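Local atomic coordinates of fusolin (Unidentified entomopoxvirus, PDB entry 4OW5), a protein that enhances the virulence of entomopoxviruses, crystallises in vivo into viral spindles, and probably binds and oxidatively attacks chitin through a lytic polysaccharide monooxygenase-like domain. Residues Ile178-Arg184 with Asn193-Thr198; Pro203-Phe209 with Ile232-Arg236. One frame throughout, in Å; residues are numbered along the deposited sequence. Where two conformers were deposited one is given.

Interaction 1: Ile178-Arg184 with Asn193-Thr198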
loop_
_atom_site.group_PDB
_atom_site.type_symbol
_atom_site.label_atom_id
_atom_site.label_comp_id
_atom_site.label_asym_id
_atom_site.label_seq_id
_atom_site.Cartn_x
_atom_site.Cartn_y
_atom_site.Cartn_z
ATOM N N ILE A 178 -23.208 -11.327 20.478
ATOM C CA ILE A 178 -21.970 -11.104 21.215
ATOM C C ILE A 178 -22.409 -10.735 22.649
ATOM O O ILE A 178 -23.159 -9.778 22.799
ATOM C CB ILE A 178 -21.088 -9.998 20.566
ATOM C CG1 ILE A 178 -20.831 -10.271 19.075
ATOM C CG2 ILE A 178 -19.781 -9.837 21.333
ATOM C CD1 ILE A 178 -19.979 -9.268 18.439
ATOM N N PRO A 179 -22.071 -11.483 23.715
ATOM C CA PRO A 179 -22.537 -11.068 25.045
ATOM C C PRO A 179 -21.775 -9.829 25.533
ATOM O O PRO A 179 -20.627 -9.596 25.148
ATOM C CB PRO A 179 -22.239 -12.295 25.917
ATOM C CG PRO A 179 -20.993 -12.858 25.301
ATOM C CD PRO A 179 -21.195 -12.670 23.800
ATOM N N LEU A 180 -22.446 -9.015 26.339
ATOM C CA LEU A 180 -21.823 -7.875 27.004
ATOM C C LEU A 180 -20.790 -8.363 28.041
ATOM O O LEU A 180 -21.061 -9.305 28.789
ATOM C CB LEU A 180 -22.907 -7.069 27.712
ATOM C CG LEU A 180 -23.722 -6.212 26.836
ATOM C CD1 LEU A 180 -25.098 -5.974 27.434
ATOM C CD2 LEU A 180 -23.007 -4.929 26.557
ATOM N N VAL A 181 -19.625 -7.734 28.091
ATOM C CA VAL A 181 -18.558 -8.091 29.040
ATOM C C VAL A 181 -18.037 -6.848 29.668
ATOM O O VAL A 181 -18.167 -5.779 29.078
ATOM C CB VAL A 181 -17.388 -8.891 28.412
ATOM C CG1 VAL A 181 -17.761 -10.357 28.225
ATOM C CG2 VAL A 181 -16.894 -8.255 27.101
ATOM N N GLN A 182 -17.402 -6.971 30.856
ATOM C CA GLN A 182 -16.806 -5.822 31.499
ATOM C C GLN A 182 -15.662 -5.339 30.650
ATOM O O GLN A 182 -14.865 -6.152 30.154
ATOM C CB GLN A 182 -16.298 -6.116 32.939
ATOM C CG GLN A 182 -15.943 -4.842 33.716
ATOM C CD GLN A 182 -15.197 -5.142 34.997
ATOM O OE1 GLN A 182 -15.704 -5.816 35.889
ATOM N NE2 GLN A 182 -13.962 -4.669 35.120
ATOM N N ARG A 183 -15.566 -4.019 30.493
ATOM C CA ARG A 183 -14.486 -3.410 29.739
ATOM C C ARG A 183 -13.167 -3.663 30.472
ATOM O O ARG A 183 -13.122 -3.695 31.715
ATOM C CB ARG A 183 -14.711 -1.883 29.562
ATOM C CG ARG A 183 -14.329 -1.062 30.792
ATOM C CD ARG A 183 -14.649 0.433 30.708
ATOM N NE ARG A 183 -13.565 1.241 30.155
ATOM C CZ ARG A 183 -12.420 1.546 30.772
ATOM N NH1 ARG A 183 -12.169 1.088 31.998
ATOM N NH2 ARG A 183 -11.508 2.293 30.160
ATOM N N ARG A 184 -12.105 -3.826 29.726
ATOM C CA ARG A 184 -10.809 -4.018 30.347
ATOM C C ARG A 184 -10.228 -2.670 30.753
ATOM O O ARG A 184 -10.617 -1.653 30.194
ATOM C CB ARG A 184 -9.857 -4.705 29.392
ATOM C CG ARG A 184 -10.193 -6.137 29.056
ATOM C CD ARG A 184 -8.926 -6.828 28.604
ATOM N NE ARG A 184 -9.193 -8.134 28.005
ATOM C CZ ARG A 184 -9.590 -8.323 26.754
ATOM N NH1 ARG A 184 -9.798 -7.283 25.946
ATOM N NH2 ARG A 184 -9.810 -9.545 26.305
ATOM N N ASN A 193 -19.203 0.944 31.196
ATOM C CA ASN A 193 -18.402 -0.080 31.894
ATOM C C ASN A 193 -18.518 -1.450 31.200
ATOM O O ASN A 193 -17.710 -2.341 31.467
ATOM C CB ASN A 193 -18.859 -0.224 33.350
ATOM C CG ASN A 193 -20.045 -1.159 33.540
ATOM O OD1 ASN A 193 -21.174 -0.872 33.118
ATOM N ND2 ASN A 193 -19.827 -2.308 34.162
ATOM N N LEU A 194 -19.516 -1.618 30.313
ATOM C CA LEU A 194 -19.716 -2.838 29.527
ATOM C C LEU A 194 -19.408 -2.548 28.047
ATOM O O LEU A 194 -19.695 -1.461 27.553
ATOM C CB LEU A 194 -21.150 -3.366 29.657
ATOM C CG LEU A 194 -21.599 -3.840 31.048
ATOM C CD1 LEU A 194 -23.041 -4.238 31.025
ATOM C CD2 LEU A 194 -20.754 -4.980 31.528
ATOM N N VAL A 195 -18.812 -3.506 27.366
ATOM C CA VAL A 195 -18.514 -3.450 25.934
ATOM C C VAL A 195 -18.942 -4.768 25.312
ATOM O O VAL A 195 -19.158 -5.755 26.025
ATOM C CB VAL A 195 -17.006 -3.177 25.659
ATOM C CG1 VAL A 195 -16.606 -1.760 26.066
ATOM C CG2 VAL A 195 -16.109 -4.210 26.339
ATOM N N TYR A 196 -19.027 -4.797 23.995
ATOM C CA TYR A 196 -19.190 -6.009 23.219
ATOM C C TYR A 196 -17.824 -6.324 22.664
ATOM O O TYR A 196 -17.238 -5.454 22.018
ATOM C CB TYR A 196 -20.182 -5.863 22.092
ATOM C CG TYR A 196 -21.611 -5.679 22.529
ATOM C CD1 TYR A 196 -22.406 -6.767 22.817
ATOM C CD2 TYR A 196 -22.211 -4.431 22.490
ATOM C CE1 TYR A 196 -23.740 -6.613 23.180
ATOM C CE2 TYR A 196 -23.536 -4.256 22.869
ATOM C CZ TYR A 196 -24.292 -5.348 23.244
ATOM O OH TYR A 196 -25.604 -5.160 23.587
ATOM N N ARG A 197 -17.286 -7.514 22.948
ATOM C CA ARG A 197 -15.988 -7.947 22.411
ATOM C C ARG A 197 -16.051 -9.315 21.807
ATOM O O ARG A 197 -16.621 -10.206 22.408
ATOM C CB ARG A 197 -14.901 -8.006 23.466
ATOM C CG ARG A 197 -14.407 -6.722 23.993
ATOM C CD ARG A 197 -13.088 -6.929 24.734
ATOM N NE ARG A 197 -13.143 -7.928 25.807
ATOM C CZ ARG A 197 -13.327 -7.682 27.110
ATOM N NH1 ARG A 197 -13.491 -6.443 27.545
ATOM N NH2 ARG A 197 -13.335 -8.679 27.985
ATOM N N THR A 198 -15.378 -9.513 20.681
ATOM C CA THR A 198 -15.293 -10.815 20.018
ATOM C C THR A 198 -14.036 -10.852 19.143
ATOM O O THR A 198 -13.661 -9.829 18.612
ATOM C CB THR A 198 -16.578 -11.085 19.177
ATOM O OG1 THR A 198 -16.650 -12.460 18.848
ATOM C CG2 THR A 198 -16.664 -10.249 17.901
HETATM O O HOH W 1 -18.190 -9.777 24.290
HETATM O O HOH W 2 -12.223 -3.881 26.692
#
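A short antiparallel beta hairpin at the edge of the fibronectin type III-like sandwich of the monooxygenase domain forms this contact. Strand 180-182 is one of the two outermost strands of its four-stranded sheet within the chain and pairs with the start of strand 194-203, whose other side bonds to strand 131-140. Val181 and Val195 are the hydrogen-bonded pair, each N reaching the other's O at 2.9 Å, and Arg183 N continues the ladder to Asn193 O at 2.9 Å. The short axes of 180-182 and 194-198 run at 118° to each other, well short of a regular antiparallel pair. Beyond the Val181-Val195 pair, water 1 links the strands, donating to Pro179 O (2.6 Å) and accepting from Arg197 N (2.8 Å). On the face carrying Leu180 and Tyr196, Leu180 CD2 lies 3.8 Å from the centroid of the Tyr196 ring, a CH-pi contact. The tyrosine OH bonds to Glu145, and its side chain is about 6 Å from that of His144, which binds copper or zinc in this protein, although no metal is bound to this chain here. On the other face, the Arg197 guanidinium is sandwiched between Val181 CG2 and the Arg184 guanidinium, the latter stacked at 3.8 Å between centres. Glu135 forms a salt bridge with Arg184, offsetting the like charges. In its own plane, Arg197 NH1 donates to Gln182 O at 3.0 Å.

Interaction 2: Pro203-Phe209 with Ile232-Arg236. With EDO (1,2-ethanediol), chain G.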
loop_
_atom_site.group_PDB
_atom_site.type_symbol
_atom_site.label_atom_id
_atom_site.label_comp_id
_atom_site.label_asym_id
_atom_site.label_seq_id
_atom_site.Cartn_x
_atom_site.Cartn_y
_atom_site.Cartn_z
ATOM N N PRO A 203 -9.445 -11.729 7.021
ATOM C CA PRO A 203 -8.636 -12.121 5.854
ATOM C C PRO A 203 -7.588 -11.055 5.576
ATOM O O PRO A 203 -7.886 -9.861 5.612
ATOM C CB PRO A 203 -9.667 -12.228 4.704
ATOM C CG PRO A 203 -10.990 -12.375 5.398
ATOM C CD PRO A 203 -10.876 -11.613 6.672
ATOM N N VAL A 204 -6.362 -11.476 5.349
ATOM C CA VAL A 204 -5.345 -10.536 5.078
ATOM C C VAL A 204 -5.679 -9.918 3.678
ATOM O O VAL A 204 -6.413 -10.487 2.848
ATOM C CB VAL A 204 -3.919 -11.137 5.237
ATOM C CG1 VAL A 204 -2.845 -10.128 4.896
ATOM C CG2 VAL A 204 -3.711 -11.568 6.677
ATOM N N ARG A 205 -5.409 -8.653 3.606
ATOM C CA ARG A 205 -5.607 -7.823 2.422
ATOM C C ARG A 205 -4.273 -7.188 2.167
ATOM O O ARG A 205 -3.554 -6.870 3.123
ATOM C CB ARG A 205 -6.695 -6.770 2.694
ATOM C CG ARG A 205 -8.114 -7.326 2.751
ATOM C CD ARG A 205 -8.721 -7.430 1.392
ATOM N NE ARG A 205 -10.096 -7.944 1.418
ATOM C CZ ARG A 205 -10.427 -9.226 1.499
ATOM N NH1 ARG A 205 -9.490 -10.162 1.582
ATOM N NH2 ARG A 205 -11.700 -9.587 1.494
ATOM N N GLN A 206 -3.949 -6.960 0.901
ATOM C CA GLN A 206 -2.725 -6.267 0.517
ATOM C C GLN A 206 -2.986 -4.780 0.304
ATOM O O GLN A 206 -2.079 -4.073 -0.055
ATOM C CB GLN A 206 -2.169 -6.918 -0.771
ATOM C CG GLN A 206 -2.015 -8.448 -0.656
ATOM C CD GLN A 206 -1.230 -8.883 0.568
ATOM O OE1 GLN A 206 -0.191 -8.307 0.898
ATOM N NE2 GLN A 206 -1.661 -9.948 1.238
ATOM N N THR A 207 -4.206 -4.307 0.519
ATOM C CA THR A 207 -4.606 -2.914 0.340
ATOM C C THR A 207 -5.437 -2.451 1.527
ATOM O O THR A 207 -5.969 -3.272 2.286
ATOM C CB THR A 207 -5.448 -2.809 -0.938
ATOM O OG1 THR A 207 -6.528 -3.734 -0.819
ATOM C CG2 THR A 207 -4.659 -3.108 -2.194
ATOM N N GLN A 208 -5.624 -1.148 1.620
ATOM C CA GLN A 208 -6.465 -0.573 2.646
ATOM C C GLN A 208 -7.903 -1.039 2.394
ATOM O O GLN A 208 -8.340 -1.100 1.248
ATOM C CB GLN A 208 -6.343 0.944 2.656
ATOM C CG GLN A 208 -7.218 1.561 3.688
ATOM C CD GLN A 208 -6.931 2.997 3.965
ATOM O OE1 GLN A 208 -5.833 3.515 3.721
ATOM N NE2 GLN A 208 -7.927 3.684 4.444
ATOM N N PHE A 209 -8.574 -1.487 3.444
ATOM C CA PHE A 209 -9.909 -2.050 3.340
ATOM C C PHE A 209 -10.835 -1.475 4.391
ATOM O O PHE A 209 -10.428 -0.694 5.251
ATOM C CB PHE A 209 -9.831 -3.587 3.452
ATOM C CG PHE A 209 -9.294 -4.125 4.747
ATOM C CD1 PHE A 209 -7.928 -4.225 4.960
ATOM C CD2 PHE A 209 -10.151 -4.548 5.749
ATOM C CE1 PHE A 209 -7.434 -4.801 6.123
ATOM C CE2 PHE A 209 -9.660 -5.049 6.945
ATOM C CZ PHE A 209 -8.306 -5.216 7.112
ATOM N N ILE A 232 -5.742 -1.217 7.557
ATOM C CA ILE A 232 -4.669 -1.624 6.677
ATOM C C ILE A 232 -3.699 -2.512 7.436
ATOM O O ILE A 232 -3.407 -2.270 8.602
ATOM C CB ILE A 232 -3.932 -0.425 6.015
ATOM C CG1 ILE A 232 -3.200 -0.897 4.749
ATOM C CG2 ILE A 232 -2.994 0.319 6.977
ATOM C CD1 ILE A 232 -2.514 0.254 3.943
ATOM N N PHE A 233 -3.192 -3.532 6.775
ATOM C CA PHE A 233 -2.150 -4.357 7.343
ATOM C C PHE A 233 -0.808 -3.729 6.943
ATOM O O PHE A 233 -0.671 -3.285 5.808
ATOM C CB PHE A 233 -2.283 -5.817 6.851
ATOM C CG PHE A 233 -3.440 -6.506 7.524
ATOM C CD1 PHE A 233 -3.403 -6.784 8.876
ATOM C CD2 PHE A 233 -4.565 -6.879 6.803
ATOM C CE1 PHE A 233 -4.481 -7.370 9.512
ATOM C CE2 PHE A 233 -5.629 -7.514 7.434
ATOM C CZ PHE A 233 -5.565 -7.781 8.788
ATOM N N ALA A 234 0.143 -3.636 7.858
ATOM C CA ALA A 234 1.480 -3.132 7.554
ATOM C C ALA A 234 2.427 -4.334 7.443
ATOM O O ALA A 234 2.502 -5.157 8.356
ATOM C CB ALA A 234 1.950 -2.147 8.598
ATOM N N HIS A 235 3.082 -4.484 6.300
ATOM C CA HIS A 235 3.957 -5.645 6.082
ATOM C C HIS A 235 5.254 -5.547 6.811
ATOM O O HIS A 235 5.824 -4.469 6.932
ATOM C CB HIS A 235 4.262 -5.814 4.604
ATOM C CG HIS A 235 3.071 -6.155 3.779
ATOM N ND1 HIS A 235 2.470 -5.210 2.960
ATOM C CD2 HIS A 235 2.431 -7.337 3.633
ATOM C CE1 HIS A 235 1.452 -5.836 2.384
ATOM N NE2 HIS A 235 1.400 -7.122 2.758
ATOM N N ARG A 236 5.775 -6.672 7.229
ATOM C CA ARG A 236 7.096 -6.735 7.823
ATOM C C ARG A 236 8.127 -6.556 6.674
ATOM O O ARG A 236 7.945 -7.070 5.559
ATOM C CB ARG A 236 7.313 -8.055 8.581
ATOM C CG ARG A 236 8.578 -8.041 9.431
ATOM C CD ARG A 236 8.651 -9.206 10.413
ATOM N NE ARG A 236 9.694 -10.189 10.099
ATOM C CZ ARG A 236 9.938 -11.285 10.814
ATOM N NH1 ARG A 236 9.214 -11.561 11.897
ATOM N NH2 ARG A 236 10.908 -12.118 10.452
HETATM C C1 EDO G . -11.464 -12.917 0.438
HETATM O O1 EDO G . -11.928 -12.482 1.708
HETATM C C2 EDO G . -10.095 -13.613 0.603
HETATM O O2 EDO G . -9.246 -13.234 -0.472
HETATM O O HOH W 3 -4.050 -4.353 4.061
#
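Within the fibronectin type III-like beta sandwich, the connection between strands 194-203 and 209-217 folds against the end of strand 223-234, largely through side chains and one water. Ile232 comes first: its CG1 packs 3.9 Å from Gln208 CA, where the connection approaches strand 223-234. Phe233 points toward the bend of 203-209 and fills it, with CE2 3.8 Å from Val204 CA and 3.5 Å from Phe209 CE1; the two phenylalanine rings are near parallel but slid apart, centroids 5.4 Å apart, so they barely overlap. Its backbone N donates to water 3 (3.0 Å), which in turn donates to Arg205 O (2.7 Å) and Thr207 O (2.8 Å), bridging strand and bend where direct backbone pairing is lacking. Beyond Ala234, His235 again turns toward 203-209, and its ring also stacks on Tyr161 of the second subunit, placing this edge at the dimer interface. The direct hydrogen bond between the segments runs from His235 NE2 to Gln206 OE1, at 2.7 Å.

In the fold
From the N terminus, the chain lays down strand 2-6 and, after a largely helical part, strand 131-140, beside which the later hairpin adds on. Interaction 1 then closes a short loop, eight residues without helix or strand between its segments, and adds strand 180-182 to the edge of the four-stranded sheet. Strand 194-203 carries the chain to Pro203, where interaction 2 opens; the larger loop it closes holds most of strands 209-217 and 223-234. The two contacts are therefore in series, neither nesting nor crossing, with centres about 27 Å apart. Interaction 2 ties the connection between the two sheets to the mixed sheet; both contacts reach the second subunit, through Arg184 and through His235.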